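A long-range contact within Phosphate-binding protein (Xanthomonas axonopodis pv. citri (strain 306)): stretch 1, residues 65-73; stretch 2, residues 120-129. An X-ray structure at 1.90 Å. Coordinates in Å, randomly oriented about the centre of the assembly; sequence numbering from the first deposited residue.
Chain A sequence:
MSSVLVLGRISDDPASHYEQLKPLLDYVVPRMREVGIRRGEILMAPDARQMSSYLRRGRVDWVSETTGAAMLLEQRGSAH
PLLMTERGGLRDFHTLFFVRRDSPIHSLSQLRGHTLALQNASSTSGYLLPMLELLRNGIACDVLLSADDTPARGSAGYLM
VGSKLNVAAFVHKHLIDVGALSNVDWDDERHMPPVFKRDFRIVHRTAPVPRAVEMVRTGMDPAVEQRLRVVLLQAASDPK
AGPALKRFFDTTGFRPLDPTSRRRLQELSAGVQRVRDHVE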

# COMPACT_ATOMS: atom_id res chain seq x y z
N GLU A 65 5.06 3.32 3.53
CA GLU A 65 3.73 2.75 3.11
C GLU A 65 3.50 2.95 1.65
O GLU A 65 4.11 3.85 1.02
CB GLU A 65 2.59 3.51 3.77
CG GLU A 65 2.52 3.32 5.24
CD GLU A 65 2.15 1.93 5.67
OE1 GLU A 65 1.70 1.14 4.86
OE2 GLU A 65 2.34 1.66 6.87
N THR A 66 2.56 2.17 1.10
CA THR A 66 2.15 2.44 -0.25
C THR A 66 1.35 3.72 -0.21
O THR A 66 0.85 4.08 0.80
CB THR A 66 1.30 1.30 -0.78
OG1 THR A 66 0.12 1.26 0.02
CG2 THR A 66 2.11 -0.06 -0.70
N THR A 67 1.25 4.40 -1.33
CA THR A 67 0.72 5.74 -1.35
C THR A 67 -0.73 5.91 -0.93
O THR A 67 -1.06 6.92 -0.35
CB THR A 67 0.97 6.37 -2.70
OG1 THR A 67 0.54 5.47 -3.71
CG2 THR A 67 2.44 6.65 -2.86
N GLY A 68 -1.61 4.97 -1.25
CA GLY A 68 -2.97 5.01 -0.77
C GLY A 68 -3.09 4.97 0.75
O GLY A 68 -3.77 5.81 1.34
N ALA A 69 -2.49 3.97 1.39
CA ALA A 69 -2.42 3.90 2.86
C ALA A 69 -1.86 5.15 3.41
O ALA A 69 -2.29 5.68 4.45
CB ALA A 69 -1.56 2.71 3.29
N ALA A 70 -0.85 5.64 2.72
CA ALA A 70 -0.23 6.90 3.17
C ALA A 70 -1.23 8.02 3.22
O ALA A 70 -1.23 8.80 4.15
CB ALA A 70 0.95 7.27 2.28
N MET A 71 -2.06 8.10 2.19
CA MET A 71 -3.04 9.14 2.12
C MET A 71 -4.13 8.94 3.16
O MET A 71 -4.62 9.93 3.68
CB MET A 71 -3.60 9.32 0.69
CG MET A 71 -2.52 9.76 -0.30
SD MET A 71 -1.77 11.32 0.13
CE MET A 71 -0.25 10.86 1.03
N LEU A 72 -4.46 7.68 3.50
CA LEU A 72 -5.37 7.46 4.64
C LEU A 72 -4.79 8.13 5.88
O LEU A 72 -5.52 8.79 6.66
CB LEU A 72 -5.58 5.98 4.95
CG LEU A 72 -6.29 5.22 3.86
CD1 LEU A 72 -6.29 3.74 4.19
CD2 LEU A 72 -7.71 5.69 3.74
N LEU A 73 -3.49 7.96 6.08
CA LEU A 73 -2.86 8.54 7.26
C LEU A 73 -2.85 10.06 7.18
O LEU A 73 -3.22 10.73 8.15
CB LEU A 73 -1.47 8.01 7.46
CG LEU A 73 -1.29 6.50 7.56
CD1 LEU A 73 0.19 6.14 7.54
CD2 LEU A 73 -1.99 5.97 8.80
N ASN A 120 -7.76 -5.66 2.02
CA ASN A 120 -8.23 -5.10 3.27
C ASN A 120 -8.29 -3.62 3.00
O ASN A 120 -7.74 -3.18 1.99
CB ASN A 120 -7.27 -5.31 4.46
CG ASN A 120 -5.87 -4.82 4.17
OD1 ASN A 120 -5.60 -3.61 3.92
ND2 ASN A 120 -4.95 -5.76 4.13
N ALA A 121 -8.86 -2.83 3.92
CA ALA A 121 -9.17 -1.41 3.66
C ALA A 121 -7.94 -0.49 3.54
O ALA A 121 -8.04 0.62 2.99
CB ALA A 121 -10.14 -0.90 4.70
N SER A 122 -6.79 -0.97 4.03
CA SER A 122 -5.56 -0.25 3.99
C SER A 122 -4.75 -0.50 2.70
O SER A 122 -3.73 0.16 2.46
CB SER A 122 -4.78 -0.56 5.30
OG SER A 122 -5.65 -0.36 6.46
N SER A 123 -5.22 -1.38 1.80
CA SER A 123 -4.44 -1.74 0.63
C SER A 123 -4.67 -0.76 -0.51
O SER A 123 -5.80 -0.45 -0.89
CB SER A 123 -4.84 -3.14 0.17
OG SER A 123 -4.33 -3.43 -1.09
N THR A 124 -3.60 -0.25 -1.07
CA THR A 124 -3.70 0.68 -2.22
C THR A 124 -4.19 -0.03 -3.46
O THR A 124 -5.22 0.29 -3.99
CB THR A 124 -2.33 1.36 -2.52
OG1 THR A 124 -1.93 2.07 -1.36
CG2 THR A 124 -2.44 2.34 -3.61
N SER A 125 -3.41 -0.99 -3.91
CA SER A 125 -3.65 -1.62 -5.17
C SER A 125 -4.72 -2.68 -5.06
O SER A 125 -5.22 -3.16 -6.07
CB SER A 125 -2.35 -2.24 -5.71
OG SER A 125 -1.87 -3.30 -4.86
N GLY A 126 -5.02 -3.11 -3.83
CA GLY A 126 -5.97 -4.20 -3.60
C GLY A 126 -7.26 -3.78 -2.94
O GLY A 126 -8.10 -4.64 -2.61
N TYR A 127 -7.45 -2.48 -2.75
CA TYR A 127 -8.74 -1.97 -2.26
C TYR A 127 -9.00 -0.59 -2.78
O TYR A 127 -9.99 -0.32 -3.46
CB TYR A 127 -8.81 -2.00 -0.70
CG TYR A 127 -10.06 -1.48 -0.16
CD1 TYR A 127 -11.22 -2.25 -0.20
CD2 TYR A 127 -10.15 -0.21 0.37
CE1 TYR A 127 -12.41 -1.77 0.33
CE2 TYR A 127 -11.31 0.28 0.88
CZ TYR A 127 -12.44 -0.49 0.85
OH TYR A 127 -13.60 0.03 1.34
N LEU A 128 -8.12 0.32 -2.46
CA LEU A 128 -8.41 1.74 -2.71
C LEU A 128 -8.49 1.97 -4.17
O LEU A 128 -9.47 2.51 -4.64
CB LEU A 128 -7.38 2.65 -2.05
CG LEU A 128 -7.45 2.61 -0.52
CD1 LEU A 128 -6.17 3.17 0.15
CD2 LEU A 128 -8.70 3.23 0.10
N LEU A 129 -7.46 1.61 -4.91
CA LEU A 129 -7.46 1.82 -6.37
C LEU A 129 -8.56 1.11 -7.08
O LEU A 129 -9.26 1.74 -7.87
CB LEU A 129 -6.13 1.51 -7.04
CG LEU A 129 -4.96 2.37 -6.52
CD1 LEU A 129 -3.72 2.05 -7.37
CD2 LEU A 129 -5.27 3.86 -6.58

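The start of one helix, residues 67-73, packs against the turn and first residues of another, 124-129; the axes approach to 9.3 Å at 53°, and the two stretches together bury 290 Å². Asn120 opens stretch 2 without touching stretch 1. It begins a type I beta turn that ends at Ser123, closed by the backbone bond from Ser123 N to Asn120 O (3.1 Å); its side chain adds a weak hydrogen bond, Ser122 N to Asn120 OD1 (2.9 Å). Ala121 is exposed and is covered little by stretch 1; Ala121 O is 3.8 Å from Leu72 CD1. Ser122 meets stretch 1 through its backbone as well: Ser122 O sits 3.4 Å from Ala69 CB, and Ser122 CA is 4.1 Å from Leu72 CD1. Its hydroxyl is hydrogen-bonded elsewhere in the structure. Ser123 points its CA-to-CB bond away from stretch 1 and serves its own helix as N-cap, Ser123 OG accepting a weak bond from Gly126 N (2.8 Å).

Thr124 is the polar centre of the contact and has the largest area covered by the opposing stretch. With chi1 in the m well, its hydroxyl reaches the first turn of the helix in stretch 1. Thr124 OG1 and Thr66 OG1 lie 2.6 Å apart in a short hydrogen bond in which either could be the donor. Thr66 occupies the N-cap position of its helix but makes no capping bond with its side chain, and its hydroxyl is instead paired across the contact. Two backbone amides of that first turn also make weak hydrogen bonds to the same oxygen: Gly68 N donates to Thr124 OG1 at 2.9 Å and Ala69 N at 3.4 Å, with N-H...O angles of 121° and 147°; the low angle shows that the Gly68 N-H is not aimed well at Thr124 OG1. The close fit depends on Gly68 lacking a side chain. The CA atoms of Gly68 and Thr124 are 4.6 Å apart, and an ideal CB on Gly68 would fall 2.5 Å from Thr124 OG1 and 2.9 Å from Leu128 CD1, a clash with both.

Ser125, Gly126 and Tyr127 make no contact with stretch 1, and the chain returns to it at Leu128, the last residue of a wider pi-type turn spanning 124-128; Leu128 N bonds to Ser123 O at 2.9 Å. Leu128 CD1 rests over the glycine backbone, 3.6 Å from Gly68 C, and meets Leu72 CD1 at 4.1 Å, an apolar contact between two buried leucines. Leu129 ends the stretch without touching its partner.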